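Local coordinates for protein hypothetical NUDIX hydrolase (Listeria monocytogenes, PDB 3SON) that probably hydrolyses nucleoside diphosphate-linked substrates with the help of divalent metal ions, as Nudix family enzymes do, at residues L134-L137 against N138-K142. Numbering follows the deposited sequence.
Sequences LYEL and NERLK
Asn-138 N bonds to Leu-134 O at 2.9 Å, one turn back along helix 128-142. The amide of the Asn-138 side chain works through a water: ND2 donates a hydrogen bond to it, and the water in turn donates to Tyr-135 O and to Glu-139 OE2, which Lys-142 NZ also reaches in a salt bridge. With chi1 at -67°, Glu-139 CG lies over one face of the Tyr-135 ring, a CH-pi contact 3.8 Å from the centroid; turning back about the CB-CG bond (chi2 -57°) leaves the carboxylate plane only 17° from that of the ring. Tyr-135 also meets Phe-78 of the second subunit, so this flank of the helix belongs to the dimer interface; the leucine flank packs on strands 7-15 and 20-27 of the Nudix sheet. Arg-140 reaches back alongside Glu-136 in an i to i+4 salt bridge. Arg-140 NE donates to the anti lone pair of Glu-136 OE2 (2.8 Å), an atom almost in the guanidinium plane, while Arg-140 NH2 adds a weak bond of 3.3 Å to it. The same OE2 accepts Asp-70 N, and Asp-70 OD2 pairs with Arg-140 NH2, tying the helix to strand 66-76. Leu-141 CG approaches Leu-137 CD1 at 3.9 Å, and both side chains rest on Phe-13.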
loop_
_atom_site.group_PDB
_atom_site.type_symbol
_atom_site.label_atom_id
_atom_site.label_comp_id
_atom_site.label_asym_id
_atom_site.label_seq_id
_atom_site.Cartn_x
_atom_site.Cartn_y
_atom_site.Cartn_z
ATOM N N LEU A 134 1.356 3.669 -10.123
ATOM C CA LEU A 134 1.978 4.083 -11.374
ATOM C C LEU A 134 1.991 2.912 -12.348
ATOM O O LEU A 134 1.717 3.095 -13.510
ATOM C CB LEU A 134 3.396 4.619 -11.136
ATOM C CG LEU A 134 4.108 5.067 -12.412
ATOM C CD1 LEU A 134 3.338 6.184 -13.038
ATOM C CD2 LEU A 134 5.538 5.520 -12.123
ATOM N N TYR A 135 2.309 1.712 -11.860
ATOM C CA TYR A 135 2.238 0.490 -12.685
ATOM C C TYR A 135 0.877 0.344 -13.346
ATOM O O TYR A 135 0.758 0.089 -14.567
ATOM C CB TYR A 135 2.538 -0.750 -11.815
ATOM C CG TYR A 135 2.256 -1.995 -12.532
ATOM C CD1 TYR A 135 3.113 -2.464 -13.496
ATOM C CD2 TYR A 135 1.076 -2.682 -12.315
ATOM C CE1 TYR A 135 2.804 -3.623 -14.231
ATOM C CE2 TYR A 135 0.778 -3.813 -13.019
ATOM C CZ TYR A 135 1.640 -4.271 -13.982
ATOM O OH TYR A 135 1.308 -5.432 -14.686
ATOM N N GLU A 136 -0.155 0.400 -12.526
ATOM C CA GLU A 136 -1.542 0.283 -13.024
ATOM C C GLU A 136 -1.821 1.355 -14.106
ATOM O O GLU A 136 -2.356 1.081 -15.153
ATOM C CB GLU A 136 -2.529 0.428 -11.864
ATOM C CG GLU A 136 -3.952 0.356 -12.402
ATOM C CD GLU A 136 -5.030 0.661 -11.380
ATOM O OE1 GLU A 136 -4.733 0.814 -10.143
ATOM O OE2 GLU A 136 -6.202 0.796 -11.844
ATOM N N LEU A 137 -1.541 2.605 -13.790
ATOM C CA LEU A 137 -1.728 3.678 -14.780
ATOM C C LEU A 137 -1.028 3.376 -16.123
ATOM O O LEU A 137 -1.600 3.574 -17.210
ATOM C CB LEU A 137 -1.224 5.014 -14.227
ATOM C CG LEU A 137 -1.288 6.242 -15.179
ATOM C CD1 LEU A 137 -2.666 6.396 -15.836
ATOM C CD2 LEU A 137 -0.750 7.547 -14.552
ATOM N N ASN A 138 0.203 2.918 -16.024
ATOM C CA ASN A 138 1.002 2.676 -17.150
ATOM C C ASN A 138 0.418 1.526 -18.001
ATOM O O ASN A 138 0.253 1.651 -19.226
ATOM C CB ASN A 138 2.441 2.394 -16.762
ATOM C CG ASN A 138 3.329 2.305 -17.970
ATOM O OD1 ASN A 138 3.369 3.238 -18.806
ATOM N ND2 ASN A 138 4.025 1.164 -18.119
ATOM N N GLU A 139 -0.011 0.446 -17.342
ATOM C CA GLU A 139 -0.698 -0.644 -18.070
ATOM C C GLU A 139 -1.986 -0.188 -18.719
ATOM O O GLU A 139 -2.256 -0.518 -19.886
ATOM C CB GLU A 139 -0.946 -1.847 -17.139
ATOM C CG GLU A 139 0.310 -2.550 -16.677
ATOM C CD GLU A 139 1.143 -3.030 -17.847
ATOM O OE1 GLU A 139 0.633 -3.824 -18.671
ATOM O OE2 GLU A 139 2.312 -2.596 -17.940
ATOM N N ARG A 140 -2.775 0.598 -17.997
ATOM C CA ARG A 140 -4.000 1.171 -18.544
ATOM C C ARG A 140 -3.765 2.107 -19.727
ATOM O O ARG A 140 -4.435 1.976 -20.716
ATOM C CB ARG A 140 -4.794 1.834 -17.487
ATOM C CG ARG A 140 -5.451 0.918 -16.489
ATOM C CD ARG A 140 -6.257 1.775 -15.544
ATOM N NE ARG A 140 -6.962 0.986 -14.550
ATOM C CZ ARG A 140 -8.144 0.426 -14.738
ATOM N NH1 ARG A 140 -8.769 0.521 -15.928
ATOM N NH2 ARG A 140 -8.683 -0.286 -13.743
ATOM N N LEU A 141 -2.757 2.964 -19.671
ATOM C CA LEU A 141 -2.479 3.813 -20.821
ATOM C C LEU A 141 -2.146 2.911 -22.018
ATOM O O LEU A 141 -2.809 2.981 -23.034
ATOM C CB LEU A 141 -1.361 4.793 -20.539
ATOM C CG LEU A 141 -1.757 5.899 -19.553
ATOM C CD1 LEU A 141 -0.535 6.771 -19.098
ATOM C CD2 LEU A 141 -2.864 6.731 -20.182
ATOM N N LYS A 142 -1.128 2.064 -21.870
ATOM C CA LYS A 142 -0.712 1.153 -22.935
ATOM C C LYS A 142 -1.862 0.414 -23.586
ATOM O O LYS A 142 -1.815 0.154 -24.790
ATOM C CB LYS A 142 0.235 0.111 -22.390
ATOM C CG LYS A 142 1.645 0.557 -22.109
ATOM C CD LYS A 142 2.324 -0.588 -21.370
ATOM C CE LYS A 142 3.795 -0.375 -21.106
ATOM N NZ LYS A 142 4.362 -1.679 -20.629
HETATM O O HOH W 1 3.199 -0.807 -16.235
#